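Local coordinates for malonyl CoA-acyl carrier protein transacylase (Synechocystis sp. PCC 6803 substr. Kazusa, PDB 4RR5) that transfers the malonyl group from malonyl-CoA to holo-acyl carrier protein, supplying malonyl-ACP for fatty acid biosynthesis, at residues 20-25 against 29-34; 115-120 against 236-241. All coordinates share one frame; numbering follows the deposited sequence.

Interaction 1 (20-25 against 29-34); sequences DLLSTA and EKYQQA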
loop_
_atom_site.group_PDB
_atom_site.type_symbol
_atom_site.label_atom_id
_atom_site.label_comp_id
_atom_site.label_asym_id
_atom_site.label_seq_id
_atom_site.Cartn_x
_atom_site.Cartn_y
_atom_site.Cartn_z
ATOM N N ASP A 20 -4.205 5.562 -19.691
ATOM C CA ASP A 20 -5.440 5.343 -20.451
ATOM C C ASP A 20 -6.667 5.911 -19.749
ATOM O O ASP A 20 -7.724 6.030 -20.363
ATOM C CB ASP A 20 -5.674 3.865 -20.705
ATOM C CG ASP A 20 -5.846 3.091 -19.427
ATOM O OD1 ASP A 20 -5.091 3.369 -18.478
ATOM O OD2 ASP A 20 -6.738 2.223 -19.353
ATOM N N LEU A 21 -6.535 6.253 -18.469
ATOM C CA LEU A 21 -7.676 6.752 -17.693
ATOM C C LEU A 21 -8.055 8.163 -18.099
ATOM O O LEU A 21 -9.165 8.619 -17.833
ATOM C CB LEU A 21 -7.361 6.725 -16.206
ATOM C CG LEU A 21 -6.993 5.352 -15.648
ATOM C CD1 LEU A 21 -6.627 5.492 -14.187
ATOM C CD2 LEU A 21 -8.150 4.354 -15.857
ATOM N N LEU A 22 -7.115 8.818 -18.773
ATOM C CA LEU A 22 -7.142 10.242 -19.091
ATOM C C LEU A 22 -8.313 10.700 -19.987
ATOM O O LEU A 22 -8.642 11.879 -20.053
ATOM C CB LEU A 22 -5.807 10.595 -19.746
ATOM C CG LEU A 22 -5.444 12.060 -19.952
ATOM C CD1 LEU A 22 -5.797 12.907 -18.723
ATOM C CD2 LEU A 22 -3.941 12.140 -20.275
ATOM N N SER A 23 -8.945 9.769 -20.677
ATOM C CA SER A 23 -10.083 10.125 -21.497
ATOM C C SER A 23 -11.363 10.301 -20.655
ATOM O O SER A 23 -12.357 10.832 -21.144
ATOM C CB SER A 23 -10.280 9.070 -22.588
ATOM O OG SER A 23 -10.398 7.772 -22.026
ATOM N N THR A 24 -11.346 9.866 -19.396
ATOM C CA THR A 24 -12.477 10.123 -18.498
ATOM C C THR A 24 -12.375 11.542 -17.893
ATOM O O THR A 24 -11.278 12.037 -17.594
ATOM C CB THR A 24 -12.575 9.061 -17.341
ATOM O OG1 THR A 24 -11.503 9.240 -16.399
ATOM C CG2 THR A 24 -12.524 7.631 -17.885
ATOM N N ALA A 25 -13.518 12.194 -17.733
ATOM C CA ALA A 25 -13.565 13.521 -17.126
ATOM C C ALA A 25 -13.048 13.488 -15.687
ATOM O O ALA A 25 -12.313 14.386 -15.255
ATOM C CB ALA A 25 -14.987 14.069 -17.164
ATOM N N GLU A 29 -9.744 15.759 -14.461
ATOM C CA GLU A 29 -9.903 16.663 -13.337
ATOM C C GLU A 29 -8.918 16.365 -12.196
ATOM O O GLU A 29 -8.099 17.211 -11.836
ATOM C CB GLU A 29 -11.359 16.588 -12.860
ATOM C CG GLU A 29 -11.652 17.190 -11.497
ATOM C CD GLU A 29 -13.080 16.902 -11.029
ATOM O OE1 GLU A 29 -13.923 16.467 -11.849
ATOM O OE2 GLU A 29 -13.365 17.110 -9.828
ATOM N N LYS A 30 -8.963 15.159 -11.648
ATOM C CA LYS A 30 -8.085 14.829 -10.528
ATOM C C LYS A 30 -6.594 14.919 -10.867
ATOM O O LYS A 30 -5.786 15.291 -10.015
ATOM C CB LYS A 30 -8.409 13.440 -9.996
ATOM C CG LYS A 30 -9.711 13.408 -9.286
ATOM C CD LYS A 30 -9.692 12.407 -8.167
ATOM C CE LYS A 30 -10.834 12.713 -7.217
ATOM N NZ LYS A 30 -12.095 12.887 -8.005
ATOM N N TYR A 31 -6.233 14.589 -12.100
ATOM C CA TYR A 31 -4.860 14.766 -12.543
ATOM C C TYR A 31 -4.454 16.221 -12.455
ATOM O O TYR A 31 -3.324 16.519 -12.089
ATOM C CB TYR A 31 -4.660 14.262 -13.982
ATOM C CG TYR A 31 -4.466 12.761 -14.093
ATOM C CD1 TYR A 31 -3.777 12.057 -13.109
ATOM C CD2 TYR A 31 -4.989 12.045 -15.173
ATOM C CE1 TYR A 31 -3.604 10.685 -13.204
ATOM C CE2 TYR A 31 -4.822 10.666 -15.276
ATOM C CZ TYR A 31 -4.127 9.987 -14.286
ATOM O OH TYR A 31 -3.961 8.611 -14.363
ATOM N N GLN A 32 -5.373 17.122 -12.800
ATOM C CA GLN A 32 -5.076 18.559 -12.780
ATOM C C GLN A 32 -4.963 19.049 -11.348
ATOM O O GLN A 32 -4.065 19.825 -11.032
ATOM C CB GLN A 32 -6.139 19.361 -13.541
ATOM C CG GLN A 32 -5.947 19.339 -15.057
ATOM C CD GLN A 32 -7.187 19.780 -15.835
ATOM O OE1 GLN A 32 -8.185 20.230 -15.258
ATOM N NE2 GLN A 32 -7.128 19.649 -17.155
ATOM N N GLN A 33 -5.872 18.584 -10.491
ATOM C CA GLN A 33 -5.756 18.797 -9.054
ATOM C C GLN A 33 -4.425 18.297 -8.511
ATOM O O GLN A 33 -3.771 18.995 -7.737
ATOM C CB GLN A 33 -6.875 18.098 -8.302
ATOM C CG GLN A 33 -8.247 18.619 -8.573
ATOM C CD GLN A 33 -9.272 17.914 -7.714
ATOM O OE1 GLN A 33 -10.293 17.427 -8.212
ATOM N NE2 GLN A 33 -8.999 17.845 -6.408
ATOM N N ALA A 34 -4.035 17.080 -8.884
ATOM C CA ALA A 34 -2.763 16.551 -8.418
ATOM C C ALA A 34 -1.616 17.421 -8.912
ATOM O O ALA A 34 -0.640 17.630 -8.193
ATOM C CB ALA A 34 -2.569 15.116 -8.861
#
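With CG of Y31 anti to its own carbonyl carbon (chi1 -81°), the phenol leaves helix 25-38 and reaches toward residues 20-25, while L22, its CG anti to the backbone N (chi1 -169°), brings CD1 to meet it. The setting is a helix N-terminus with its N-cap: T24 stands immediately before the first turn, and its OG1 caps the backbone N of A27. T24 OG1 also donates to L21 O at 2.8 Å, nearly in line with the carbonyl, and T24 N gives L21 O a second bond at 3.0 Å. L21 O is thus gripped twice by one residue, which fixes the turn leading into the helix.

Between the two segments an i to i+4 bond of the first turns of the helix runs from E29 N to A25 O, 3.0 Å long and almost straight, with an N-H...O angle of 173°. The CB of E29 lies 3.4 Å from A25 O as well, and the rest of this exposed side chain runs on, extended beyond CG.

Apolar contact is carried by the tyrosine. Helices 42-46 and 56-76 also touch its side chain, through V42 and V43 and through I66 and I69, so the ring joins the incoming loop to two neighbouring helices. Its hydroxyl is hydrogen-bonded to G18 O, which ties the far end of the ring to the chain just ahead of residues 20-25. L21 CD1 lies 4.1 Å from Y31 OH, and L22 CD1 sits at the edge of the ring, near its plane, 3.7 Å from Y31 CD2.

Interaction 2 (115-120 against 236-241); sequences EVMASA and QQMTGS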
loop_
_atom_site.group_PDB
_atom_site.type_symbol
_atom_site.label_atom_id
_atom_site.label_comp_id
_atom_site.label_asym_id
_atom_site.label_seq_id
_atom_site.Cartn_x
_atom_site.Cartn_y
_atom_site.Cartn_z
ATOM N N GLU A 115 8.178 11.916 0.931
ATOM C CA GLU A 115 9.406 12.700 1.050
ATOM C C GLU A 115 10.238 12.250 2.242
ATOM O O GLU A 115 11.449 12.037 2.119
ATOM C CB GLU A 115 9.095 14.188 1.157
ATOM C CG GLU A 115 8.904 14.825 -0.196
ATOM C CD GLU A 115 8.240 16.163 -0.101
ATOM O OE1 GLU A 115 8.293 16.770 0.994
ATOM O OE2 GLU A 115 7.658 16.594 -1.117
ATOM N N VAL A 116 9.571 12.131 3.387
ATOM C CA VAL A 116 10.145 11.596 4.607
ATOM C C VAL A 116 10.886 10.288 4.348
ATOM O O VAL A 116 12.063 10.164 4.675
ATOM C CB VAL A 116 9.041 11.346 5.674
ATOM C CG1 VAL A 116 9.545 10.433 6.771
ATOM C CG2 VAL A 116 8.503 12.663 6.240
ATOM N N MET A 117 10.197 9.320 3.739
ATOM C CA MET A 117 10.761 7.987 3.534
ATOM C C MET A 117 11.891 8.005 2.510
ATOM O O MET A 117 12.865 7.259 2.640
ATOM C CB MET A 117 9.664 7.005 3.110
ATOM C CG MET A 117 8.557 6.891 4.139
ATOM S SD MET A 117 7.156 5.908 3.595
ATOM C CE MET A 117 8.033 4.459 3.047
ATOM N N ALA A 118 11.768 8.870 1.505
ATOM C CA ALA A 118 12.822 9.039 0.506
ATOM C C ALA A 118 14.111 9.599 1.117
ATOM O O ALA A 118 15.201 9.219 0.713
ATOM C CB ALA A 118 12.344 9.941 -0.624
ATOM N N SER A 119 13.973 10.497 2.091
ATOM C CA SER A 119 15.117 11.099 2.768
ATOM C C SER A 119 15.580 10.254 3.940
ATOM O O SER A 119 16.647 10.490 4.505
ATOM C CB SER A 119 14.777 12.497 3.272
ATOM O OG SER A 119 14.294 13.305 2.223
ATOM N N ALA A 120 14.765 9.277 4.314
ATOM C CA ALA A 120 15.077 8.438 5.462
ATOM C C ALA A 120 15.765 7.182 5.002
ATOM O O ALA A 120 15.334 6.075 5.330
ATOM C CB ALA A 120 13.822 8.091 6.242
ATOM N N GLN A 236 0.727 4.856 13.404
ATOM C CA GLN A 236 1.570 3.729 13.775
ATOM C C GLN A 236 2.147 2.957 12.572
ATOM O O GLN A 236 3.053 2.135 12.723
ATOM C CB GLN A 236 0.778 2.783 14.670
ATOM C CG GLN A 236 0.554 3.349 16.060
ATOM C CD GLN A 236 -0.508 2.601 16.840
ATOM O OE1 GLN A 236 -1.038 1.593 16.377
ATOM N NE2 GLN A 236 -0.824 3.091 18.031
ATOM N N GLN A 237 1.644 3.241 11.376
ATOM C CA GLN A 237 1.921 2.383 10.233
ATOM C C GLN A 237 3.366 2.442 9.763
ATOM O O GLN A 237 3.913 1.442 9.305
ATOM C CB GLN A 237 1.003 2.747 9.074
ATOM C CG GLN A 237 1.181 1.875 7.846
ATOM C CD GLN A 237 0.758 2.590 6.600
ATOM O OE1 GLN A 237 1.156 3.741 6.376
ATOM N NE2 GLN A 237 -0.066 1.936 5.788
ATOM N N MET A 238 3.990 3.608 9.872
ATOM C CA MET A 238 5.261 3.774 9.208
ATOM C C MET A 238 6.383 2.992 9.891
ATOM O O MET A 238 7.336 2.568 9.226
ATOM C CB MET A 238 5.629 5.251 9.113
ATOM C CG MET A 238 6.849 5.474 8.231
ATOM S SD MET A 238 7.385 7.174 8.147
ATOM C CE MET A 238 5.984 7.904 7.299
ATOM N N THR A 239 6.277 2.802 11.204
ATOM C CA THR A 239 7.285 2.045 11.956
ATOM C C THR A 239 6.867 0.597 12.192
ATOM O O THR A 239 7.638 -0.214 12.719
ATOM C CB THR A 239 7.570 2.679 13.313
ATOM O OG1 THR A 239 6.328 2.894 13.999
ATOM C CG2 THR A 239 8.300 3.999 13.137
ATOM N N GLY A 240 5.647 0.281 11.782
ATOM C CA GLY A 240 5.050 -0.990 12.096
ATOM C C GLY A 240 4.897 -1.859 10.885
ATOM O O GLY A 240 5.058 -1.402 9.755
ATOM N N SER A 241 4.571 -3.120 11.138
ATOM C CA SER A 241 4.519 -4.137 10.107
ATOM C C SER A 241 3.195 -4.129 9.359
ATOM O O SER A 241 2.149 -3.810 9.920
ATOM C CB SER A 241 4.764 -5.520 10.711
ATOM O OG SER A 241 4.912 -6.492 9.684
#
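V116 and M117, consecutive residues near the end of helix 103-119, both meet the thioether of M238 in the turn that follows helix 227-235. Just ahead of them, E115 contributes through its backbone: E115 O accepts S119 N at 3.0 Å and S119 OG at 3.1 Å, the hydroxyl approaching tilted 35° from the carbonyl plane. V116 comes next, and it touches with one branch. V116 CG1, anti to the backbone N (chi1 163°), reaches M238 SD at 4.1 Å, and the two side chains meet at a slant.

M117 follows, buried and directed toward the other segment. It runs alongside M238 in the opposite sense, so that M117 CG lies 4.2 Å from both SD and CE of M238. M238 is bent at its last torsion, which brings CE as well as SD to M117 CG. The contact is wholly apolar, with no hydrogen bond between the two segments.

This meeting of methionines borders the probable active site of the FabD acyltransferase fold. The side chain of M117 comes within about 6 Å of those of S88 and H188, assigned as the active-site pair by similarity, and within about 3 Å of a bound acetate, probably from the crystallisation liquor.

Across the contact, the turn bearing M238 is itself tied to those two residues: G240 O accepts a hydrogen bond from H188 ND1, while Q237 NE2 donates to S88 O and Q237 OE1 accepts from R113 NH2. Helix 193-204 packs against both partners of the contact, P195 on V116 and S196 and F199 on M238.

Interactions 1 and 2 come in series along the chain, the first closing well before the second opens, and both belong to the acyl transferase domain. Their centres lie 28 Å apart and their nearest atoms about 11 Å, without touching. Two helices nevertheless relate them: helix 103-119, which carries residues 115-120, is touched by K30, Q33 and A34 from residues 29-34, and helix 56-76 receives side chains from both contacts, among them Y31 and M117. Interaction 1 is local, tying a peripheral helix to its own leading loop. Interaction 2 joins regions more than a hundred residues apart, close to the residues assigned as catalytic by similarity.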